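Local coordinates for acetyl-CoA hydrolase/transferase family protein (Porphyromonas gingivalis, PDB 2NVV) that binds zinc and probably hydrolyses acetyl-CoA or transfers coenzyme A between acetate and other acids, at residues A[245-250]-A[428-433]; A[237-242]-A[388-393]; A[30-35]-A[65-70]. One frame throughout, in Å; residues are numbered along the deposited sequence.

Contact 1. Residues A[245-250]-A[428-433]; sequences AGRIPK and VADLRG
Arg-247, just past the end of helix 226-245, reaches toward an acid-base pair, Asp-430 and Arg-432, at the edge of the mixed sheet. The three side chains come near one another without bonding across the gap: Arg-247 NH2 stays 4.4 Å from Asp-430 OD2, and Arg-247 CD lies 4.5 Å from Arg-432 NH1. With 81 Å² buried and the closest CA atoms 11.5 Å apart, this is an approach of long side chains.

The tight part lies within 428-433. Arg-432 grips the carboxylate side-on, NE to OD1 and NH1 to OD2. The first bond, from Arg-432 NE to Asp-430 OD1 at 2.9 Å, is almost straight (168°), lies in the guanidinium plane and uses the syn lone pair. OD1 also accepts from Arg-432 N at 3.3 Å on its anti side, which makes an Asx turn where strand 427-430 ends. The bend at chi3 of Arg-432 (-63°) folds the guanidinium back onto the acid, and this, with the three bonds, fixes the rotation of both groups.

Toward 428-433 the loose side is Arg-247, its own end held by Glu-242. Gly-246 ends the helix in a Schellman motif, and Ala-245 CB sits over one face of the Arg-247 guanidinium, toward its rim, while Arg-432 NH1 stands at the edge of that group. Gly-115 of the second subunit packs on Arg-247; Phe-116 of that subunit makes a cation-pi contact with Arg-432.

Glu-242 forms salt bridges to both arginines, one through each oxygen. Two carboxylates thus probably balance two guanidiniums, which would make the proximity of the like charges tolerable, with an acid of the helix's last turn tying both arginines together.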
loop_
_atom_site.group_PDB
_atom_site.type_symbol
_atom_site.label_atom_id
_atom_site.label_comp_id
_atom_site.label_asym_id
_atom_site.label_seq_id
_atom_site.Cartn_x
_atom_site.Cartn_y
_atom_site.Cartn_z
ATOM N N ALA A 245 -21.676 -10.550 13.242
ATOM C CA ALA A 245 -21.160 -9.615 14.236
ATOM C C ALA A 245 -21.426 -8.194 13.725
ATOM O O ALA A 245 -21.304 -7.211 14.470
ATOM C CB ALA A 245 -19.652 -9.836 14.434
ATOM N N GLY A 246 -21.786 -8.099 12.445
ATOM C CA GLY A 246 -22.059 -6.808 11.838
ATOM C C GLY A 246 -20.849 -6.127 11.216
ATOM O O GLY A 246 -20.911 -4.942 10.865
ATOM N N ARG A 247 -19.754 -6.866 11.065
ATOM C CA ARG A 247 -18.539 -6.303 10.492
ATOM C C ARG A 247 -18.382 -6.539 8.994
ATOM O O ARG A 247 -17.409 -6.112 8.392
ATOM C CB ARG A 247 -17.321 -6.816 11.255
ATOM C CG ARG A 247 -17.024 -5.995 12.513
ATOM C CD ARG A 247 -16.043 -6.693 13.417
ATOM N NE ARG A 247 -16.728 -7.262 14.572
ATOM C CZ ARG A 247 -16.502 -8.482 15.054
ATOM N NH1 ARG A 247 -17.172 -8.922 16.115
ATOM N NH2 ARG A 247 -15.610 -9.274 14.476
ATOM N N ILE A 248 -19.351 -7.226 8.407
ATOM C CA ILE A 248 -19.384 -7.494 6.983
ATOM C C ILE A 248 -20.864 -7.497 6.642
ATOM O O ILE A 248 -21.660 -8.124 7.341
ATOM C CB ILE A 248 -18.799 -8.876 6.609
ATOM C CG1 ILE A 248 -17.334 -8.969 7.035
ATOM C CG2 ILE A 248 -18.903 -9.089 5.085
ATOM C CD1 ILE A 248 -16.682 -10.265 6.630
ATOM N N PRO A 249 -21.256 -6.786 5.575
ATOM C CA PRO A 249 -22.677 -6.756 5.206
ATOM C C PRO A 249 -23.252 -8.149 4.993
ATOM O O PRO A 249 -22.590 -9.020 4.430
ATOM C CB PRO A 249 -22.711 -5.879 3.945
ATOM C CG PRO A 249 -21.276 -5.814 3.489
ATOM C CD PRO A 249 -20.466 -5.861 4.745
ATOM N N LYS A 250 -24.479 -8.342 5.471
ATOM C CA LYS A 250 -25.183 -9.615 5.388
ATOM C C LYS A 250 -25.179 -10.315 4.035
ATOM O O LYS A 250 -25.182 -11.542 3.981
ATOM C CB LYS A 250 -26.632 -9.439 5.861
ATOM C CG LYS A 250 -26.880 -9.912 7.287
ATOM C CD LYS A 250 -26.002 -9.187 8.317
ATOM C CE LYS A 250 -26.397 -9.608 9.721
ATOM N NZ LYS A 250 -25.801 -8.735 10.770
ATOM N N VAL A 428 -7.732 -18.281 14.278
ATOM C CA VAL A 428 -7.596 -16.999 13.598
ATOM C C VAL A 428 -7.199 -15.869 14.548
ATOM O O VAL A 428 -7.642 -15.822 15.700
ATOM C CB VAL A 428 -8.916 -16.607 12.881
ATOM C CG1 VAL A 428 -9.590 -17.845 12.326
ATOM C CG2 VAL A 428 -9.831 -15.875 13.820
ATOM N N ALA A 429 -6.363 -14.961 14.058
ATOM C CA ALA A 429 -5.912 -13.827 14.855
ATOM C C ALA A 429 -6.365 -12.528 14.217
ATOM O O ALA A 429 -5.794 -12.084 13.233
ATOM C CB ALA A 429 -4.387 -13.841 14.989
ATOM N N ASP A 430 -7.411 -11.932 14.773
ATOM C CA ASP A 430 -7.924 -10.672 14.264
ATOM C C ASP A 430 -7.026 -9.596 14.858
ATOM O O ASP A 430 -7.026 -9.366 16.069
ATOM C CB ASP A 430 -9.363 -10.459 14.716
ATOM C CG ASP A 430 -10.081 -9.425 13.884
ATOM O OD1 ASP A 430 -9.425 -8.453 13.453
ATOM O OD2 ASP A 430 -11.301 -9.579 13.673
ATOM N N LEU A 431 -6.268 -8.937 13.995
ATOM C CA LEU A 431 -5.316 -7.924 14.418
ATOM C C LEU A 431 -5.863 -6.511 14.574
ATOM O O LEU A 431 -5.186 -5.640 15.122
ATOM C CB LEU A 431 -4.147 -7.909 13.430
ATOM C CG LEU A 431 -3.044 -8.974 13.535
ATOM C CD1 LEU A 431 -3.584 -10.277 14.057
ATOM C CD2 LEU A 431 -2.389 -9.143 12.187
ATOM N N ARG A 432 -7.084 -6.286 14.107
ATOM C CA ARG A 432 -7.683 -4.952 14.176
ATOM C C ARG A 432 -7.870 -4.390 15.575
ATOM O O ARG A 432 -8.313 -5.077 16.486
ATOM C CB ARG A 432 -9.020 -4.937 13.424
ATOM C CG ARG A 432 -8.866 -5.038 11.910
ATOM C CD ARG A 432 -10.186 -5.325 11.239
ATOM N NE ARG A 432 -10.722 -6.615 11.662
ATOM C CZ ARG A 432 -11.868 -7.130 11.229
ATOM N NH1 ARG A 432 -12.262 -8.306 11.677
ATOM N NH2 ARG A 432 -12.615 -6.475 10.350
ATOM N N GLY A 433 -7.503 -3.125 15.734
ATOM C CA GLY A 433 -7.651 -2.463 17.015
ATOM C C GLY A 433 -6.638 -2.850 18.060
ATOM O O GLY A 433 -6.819 -2.539 19.235
#

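Contact 2. Residues A[237-242]-A[388-393]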
loop_
_atom_site.group_PDB
_atom_site.type_symbol
_atom_site.label_atom_id
_atom_site.label_comp_id
_atom_site.label_asym_id
_atom_site.label_seq_id
_atom_site.Cartn_x
_atom_site.Cartn_y
_atom_site.Cartn_z
ATOM N N ALA A 237 -15.522 -19.989 8.385
ATOM C CA ALA A 237 -16.242 -19.783 9.640
ATOM C C ALA A 237 -16.038 -18.366 10.198
ATOM O O ALA A 237 -16.936 -17.787 10.809
ATOM C CB ALA A 237 -15.800 -20.810 10.662
ATOM N N PHE A 238 -14.850 -17.815 10.001
ATOM C CA PHE A 238 -14.546 -16.479 10.478
ATOM C C PHE A 238 -15.439 -15.482 9.748
ATOM O O PHE A 238 -16.079 -14.620 10.357
ATOM C CB PHE A 238 -13.076 -16.160 10.203
ATOM C CG PHE A 238 -12.725 -14.699 10.346
ATOM C CD1 PHE A 238 -12.787 -14.073 11.582
ATOM C CD2 PHE A 238 -12.330 -13.955 9.237
ATOM C CE1 PHE A 238 -12.463 -12.732 11.720
ATOM C CE2 PHE A 238 -12.006 -12.610 9.365
ATOM C CZ PHE A 238 -12.071 -11.997 10.615
ATOM N N LEU A 239 -15.488 -15.621 8.431
ATOM C CA LEU A 239 -16.290 -14.742 7.605
ATOM C C LEU A 239 -17.776 -14.752 7.970
ATOM O O LEU A 239 -18.370 -13.679 8.123
ATOM C CB LEU A 239 -16.068 -15.086 6.127
ATOM C CG LEU A 239 -15.065 -14.193 5.366
ATOM C CD1 LEU A 239 -14.038 -13.591 6.294
ATOM C CD2 LEU A 239 -14.396 -14.996 4.267
ATOM N N VAL A 240 -18.389 -15.928 8.129
ATOM C CA VAL A 240 -19.810 -15.938 8.489
ATOM C C VAL A 240 -19.948 -15.284 9.869
ATOM O O VAL A 240 -20.904 -14.570 10.152
ATOM C CB VAL A 240 -20.420 -17.380 8.559
ATOM C CG1 VAL A 240 -19.963 -18.203 7.379
ATOM C CG2 VAL A 240 -20.051 -18.059 9.851
ATOM N N SER A 241 -18.957 -15.518 10.713
ATOM C CA SER A 241 -18.964 -14.991 12.057
ATOM C C SER A 241 -18.902 -13.478 12.073
ATOM O O SER A 241 -19.490 -12.824 12.946
ATOM C CB SER A 241 -17.788 -15.580 12.817
ATOM O OG SER A 241 -17.626 -14.925 14.051
ATOM N N GLU A 242 -18.185 -12.919 11.101
ATOM C CA GLU A 242 -18.033 -11.476 10.973
ATOM C C GLU A 242 -19.313 -10.837 10.492
ATOM O O GLU A 242 -19.660 -9.738 10.928
ATOM C CB GLU A 242 -16.899 -11.149 10.000
ATOM C CG GLU A 242 -15.516 -11.382 10.577
ATOM C CD GLU A 242 -15.297 -10.596 11.853
ATOM O OE1 GLU A 242 -15.193 -9.349 11.779
ATOM O OE2 GLU A 242 -15.245 -11.226 12.931
ATOM N N VAL A 388 -11.301 -6.156 4.328
ATOM C CA VAL A 388 -10.608 -6.812 5.434
ATOM C C VAL A 388 -9.576 -7.691 4.751
ATOM O O VAL A 388 -9.929 -8.486 3.881
ATOM C CB VAL A 388 -11.521 -7.746 6.272
ATOM C CG1 VAL A 388 -10.839 -8.063 7.602
ATOM C CG2 VAL A 388 -12.861 -7.116 6.511
ATOM N N SER A 389 -8.306 -7.557 5.117
ATOM C CA SER A 389 -7.278 -8.378 4.483
ATOM C C SER A 389 -6.947 -9.575 5.354
ATOM O O SER A 389 -6.732 -9.438 6.555
ATOM C CB SER A 389 -6.012 -7.566 4.225
ATOM O OG SER A 389 -5.396 -7.216 5.447
ATOM N N ILE A 390 -6.906 -10.746 4.733
ATOM C CA ILE A 390 -6.615 -11.980 5.441
ATOM C C ILE A 390 -5.396 -12.692 4.866
ATOM O O ILE A 390 -5.184 -12.730 3.655
ATOM C CB ILE A 390 -7.810 -12.953 5.360
ATOM C CG1 ILE A 390 -9.070 -12.278 5.896
ATOM C CG2 ILE A 390 -7.495 -14.230 6.131
ATOM C CD1 ILE A 390 -10.339 -13.058 5.622
ATOM N N PHE A 391 -4.589 -13.251 5.750
ATOM C CA PHE A 391 -3.418 -13.990 5.330
ATOM C C PHE A 391 -3.468 -15.373 5.965
ATOM O O PHE A 391 -3.679 -15.517 7.174
ATOM C CB PHE A 391 -2.153 -13.241 5.725
ATOM C CG PHE A 391 -1.745 -12.202 4.727
ATOM C CD1 PHE A 391 -1.070 -12.572 3.558
ATOM C CD2 PHE A 391 -2.055 -10.860 4.930
ATOM C CE1 PHE A 391 -0.706 -11.616 2.601
ATOM C CE2 PHE A 391 -1.699 -9.894 3.981
ATOM C CZ PHE A 391 -1.021 -10.276 2.810
ATOM N N THR A 392 -3.310 -16.388 5.124
ATOM C CA THR A 392 -3.334 -17.773 5.565
ATOM C C THR A 392 -1.967 -18.403 5.410
ATOM O O THR A 392 -1.162 -17.960 4.603
ATOM C CB THR A 392 -4.304 -18.588 4.736
ATOM O OG1 THR A 392 -3.939 -18.449 3.366
ATOM C CG2 THR A 392 -5.727 -18.109 4.937
ATOM N N THR A 393 -1.723 -19.454 6.184
ATOM C CA THR A 393 -0.451 -20.165 6.131
ATOM C C THR A 393 -0.382 -21.296 7.151
ATOM O O THR A 393 -0.783 -21.132 8.314
ATOM C CB THR A 393 0.750 -19.246 6.441
ATOM O OG1 THR A 393 1.945 -20.029 6.487
ATOM C CG2 THR A 393 0.581 -18.568 7.802
#
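Ile-390, on strand 389-392, extends toward helix 226-245 and ends against both Phe-238 and Leu-239. Its CB leaves the strand on the helix-facing side; Ile-390 CB is still 5.8 Å from Phe-238 CE2. There the side chain divides. CG2, anti to the backbone N, meets neither Phe-238 nor Leu-239 within 4.5 Å. CG1 takes the position beside the backbone N (chi1 -56°) and starts toward the helix, though it too stops short: Ile-390 CG1 is 4.6 Å from Phe-238 CE2. Since chi2 is extended (169°), the last bond carries CD1 onward, and this methyl does all the close touching across the contact. Ile-390 CD1 comes to 3.8 Å from Leu-239 CD1 and 4.1 Å from Phe-238 CE2.

The two helix residues receive the methyl differently. Phe-238 offers its ring edge, with CD1 of Ile-390 close to the ring plane, and the two side chains run antiparallel alongside one another. One face of the same ring is taken by Glu-242 CG, 3.4 Å above the plane and offset toward the rim, one turn further along the helix. The CB of Leu-239 leaves to one side of the strand, and its CD1 branch brings the end nearer. Val-388 also directs its CB at the helix, yet Val-388 CG1 stays 5.0 Å from Phe-238 CE2.

The contact is buried and wholly apolar, 109 Å² over both sides. Val-421 and Ile-423 of the neighbouring strand 421-424 also touch Ile-390, and Val-421 touches Phe-238, so the patch spans two strands. A helix laid by its aliphatic and aromatic residues on the middle strand of a largely parallel sheet is the layered alpha/beta packing of Rossmann-like domains, consistent with the clan to which the N- and C-terminal domains of this family are assigned.

Contact 3. Residues A[30-35]-A[65-70]; sequences GNPKVV and ARLDGV
At the carboxyl ends of two neighbouring parallel strands, 20-23 and 55-58, the loop that enters helix 35-47 meets the start of helix 65-73, and Arg-66 lies across Lys-33. The guanidinium lies face-on over aliphatic carbon: Lys-33 CB stands 3.8 Å above the centre of one face of the Arg-66 group. Bending at chi3 (75°) turns the arginine so that NE runs beside the backbone, 3.6 Å from Lys-33 O, an approach not counted as a hydrogen bond.

Deeper in, Leu-67 supplies the apolar half. Its CD2 branch packs obliquely on the proline ring, with Leu-67 CD2 3.7 Å from Pro-32 CG, and the same methyl lies against Pro-32 O. Phe-23 of strand 20-23 touches both residues from the sheet. Residues 65-69 form a wider pi-type turn, with Val-70 N bonded to Ala-65 O at 2.9 Å.

The amine of Lys-33 leads away from the arginine. Curled at chi4 (65°), it donates from Lys-33 NZ to Asn-31 O at 2.9 Å, in the carbonyl plane, and forms a salt bridge with Glu-126; Arg-66 NH2 pairs with Glu-214. Each cation having its own acid, with Lys-33 NZ 6.2 Å from Arg-66 NH1, the contact itself can rest on face-on and apolar packing, and like-charge repulsion is probably slight.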
loop_
_atom_site.group_PDB
_atom_site.type_symbol
_atom_site.label_atom_id
_atom_site.label_comp_id
_atom_site.label_asym_id
_atom_site.label_seq_id
_atom_site.Cartn_x
_atom_site.Cartn_y
_atom_site.Cartn_z
ATOM N N GLY A 30 -3.027 -17.486 -21.794
ATOM C CA GLY A 30 -2.994 -16.302 -22.645
ATOM C C GLY A 30 -1.625 -15.886 -23.154
ATOM O O GLY A 30 -1.493 -14.857 -23.802
ATOM N N ASN A 31 -0.610 -16.696 -22.866
ATOM C CA ASN A 31 0.763 -16.424 -23.271
ATOM C C ASN A 31 1.189 -17.149 -24.535
ATOM O O ASN A 31 0.723 -18.251 -24.817
ATOM C CB ASN A 31 1.723 -16.832 -22.154
ATOM C CG ASN A 31 1.961 -15.733 -21.154
ATOM O OD1 ASN A 31 2.795 -14.856 -21.361
ATOM N ND2 ASN A 31 1.220 -15.767 -20.065
ATOM N N PRO A 32 2.092 -16.535 -25.319
ATOM C CA PRO A 32 2.578 -17.159 -26.547
ATOM C C PRO A 32 3.367 -18.409 -26.128
ATOM O O PRO A 32 4.040 -18.391 -25.099
ATOM C CB PRO A 32 3.450 -16.062 -27.160
ATOM C CG PRO A 32 3.935 -15.306 -25.956
ATOM C CD PRO A 32 2.679 -15.195 -25.153
ATOM N N LYS A 33 3.285 -19.480 -26.921
ATOM C CA LYS A 33 3.948 -20.738 -26.583
ATOM C C LYS A 33 4.979 -21.295 -27.574
ATOM O O LYS A 33 5.729 -22.218 -27.238
ATOM C CB LYS A 33 2.879 -21.804 -26.347
ATOM C CG LYS A 33 1.855 -21.428 -25.312
ATOM C CD LYS A 33 0.631 -22.322 -25.414
ATOM C CE LYS A 33 -0.394 -21.990 -24.334
ATOM N NZ LYS A 33 -0.968 -20.635 -24.482
ATOM N N VAL A 34 5.028 -20.755 -28.788
ATOM C CA VAL A 34 5.969 -21.286 -29.767
ATOM C C VAL A 34 7.035 -20.292 -30.264
ATOM O O VAL A 34 8.164 -20.678 -30.587
ATOM C CB VAL A 34 5.193 -21.902 -30.969
ATOM C CG1 VAL A 34 4.681 -20.809 -31.873
ATOM C CG2 VAL A 34 6.077 -22.877 -31.731
ATOM N N VAL A 35 6.699 -19.014 -30.301
ATOM C CA VAL A 35 7.665 -18.032 -30.752
ATOM C C VAL A 35 8.808 -17.801 -29.757
ATOM O O VAL A 35 9.976 -17.772 -30.145
ATOM C CB VAL A 35 6.985 -16.689 -31.078
ATOM C CG1 VAL A 35 8.050 -15.629 -31.410
ATOM C CG2 VAL A 35 6.049 -16.870 -32.260
ATOM N N ALA A 65 6.735 -22.648 -19.094
ATOM C CA ALA A 65 8.145 -23.011 -19.098
ATOM C C ALA A 65 8.661 -22.751 -20.518
ATOM O O ALA A 65 9.866 -22.723 -20.767
ATOM C CB ALA A 65 8.303 -24.483 -18.734
ATOM N N ARG A 66 7.727 -22.560 -21.446
ATOM C CA ARG A 66 8.056 -22.320 -22.850
ATOM C C ARG A 66 8.169 -20.833 -23.147
ATOM O O ARG A 66 8.088 -20.405 -24.294
ATOM C CB ARG A 66 6.987 -22.961 -23.726
ATOM C CG ARG A 66 6.724 -24.389 -23.312
ATOM C CD ARG A 66 5.325 -24.802 -23.648
ATOM N NE ARG A 66 5.163 -25.036 -25.067
ATOM C CZ ARG A 66 4.006 -25.350 -25.627
ATOM N NH1 ARG A 66 2.914 -25.459 -24.871
ATOM N NH2 ARG A 66 3.947 -25.565 -26.934
ATOM N N LEU A 67 8.360 -20.060 -22.086
ATOM C CA LEU A 67 8.501 -18.621 -22.176
ATOM C C LEU A 67 9.711 -18.276 -21.297
ATOM O O LEU A 67 10.843 -18.178 -21.789
ATOM C CB LEU A 67 7.240 -17.939 -21.643
ATOM C CG LEU A 67 6.892 -16.488 -22.021
ATOM C CD1 LEU A 67 8.145 -15.606 -22.036
ATOM C CD2 LEU A 67 6.218 -16.476 -23.355
ATOM N N ASP A 68 9.477 -18.108 -19.999
ATOM C CA ASP A 68 10.560 -17.778 -19.080
ATOM C C ASP A 68 11.576 -18.909 -19.014
ATOM O O ASP A 68 12.777 -18.686 -19.035
ATOM C CB ASP A 68 10.023 -17.533 -17.668
ATOM C CG ASP A 68 9.332 -16.206 -17.527
ATOM O OD1 ASP A 68 9.862 -15.208 -18.054
ATOM O OD2 ASP A 68 8.269 -16.157 -16.871
ATOM N N GLY A 69 11.080 -20.133 -18.916
ATOM C CA GLY A 69 11.974 -21.270 -18.836
ATOM C C GLY A 69 12.958 -21.347 -19.984
ATOM O O GLY A 69 14.172 -21.305 -19.779
ATOM N N VAL A 70 12.436 -21.456 -21.198
ATOM C CA VAL A 70 13.289 -21.553 -22.368
ATOM C C VAL A 70 14.199 -20.316 -22.516
ATOM O O VAL A 70 15.384 -20.441 -22.848
ATOM C CB VAL A 70 12.434 -21.757 -23.651
ATOM C CG1 VAL A 70 11.620 -20.509 -23.960
ATOM C CG2 VAL A 70 13.333 -22.119 -24.808
#

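How the contacts relate
Contacts 1 and 2 are neighbours, their centres 8 Å apart, and both join helix 226-245 or its end to the same mixed sheet. Contact 2 is the buried, apolar part of this joint on the middle strand; contact 1 is the joint's charged surface margin at the outermost strand, beside the second subunit. Glu-242 links them: it belongs to contact 2 but forms salt bridges with Arg-247 and Arg-432 of contact 1. Contact 3 stands apart on the other side of the chain's centre, about 36 Å from contact 2 between centres, in the parallel sheet of the N-terminal domain. Largely buried, it mixes both chemistries, an apolar leucine-proline contact beneath an arginine laid flat over a lysine.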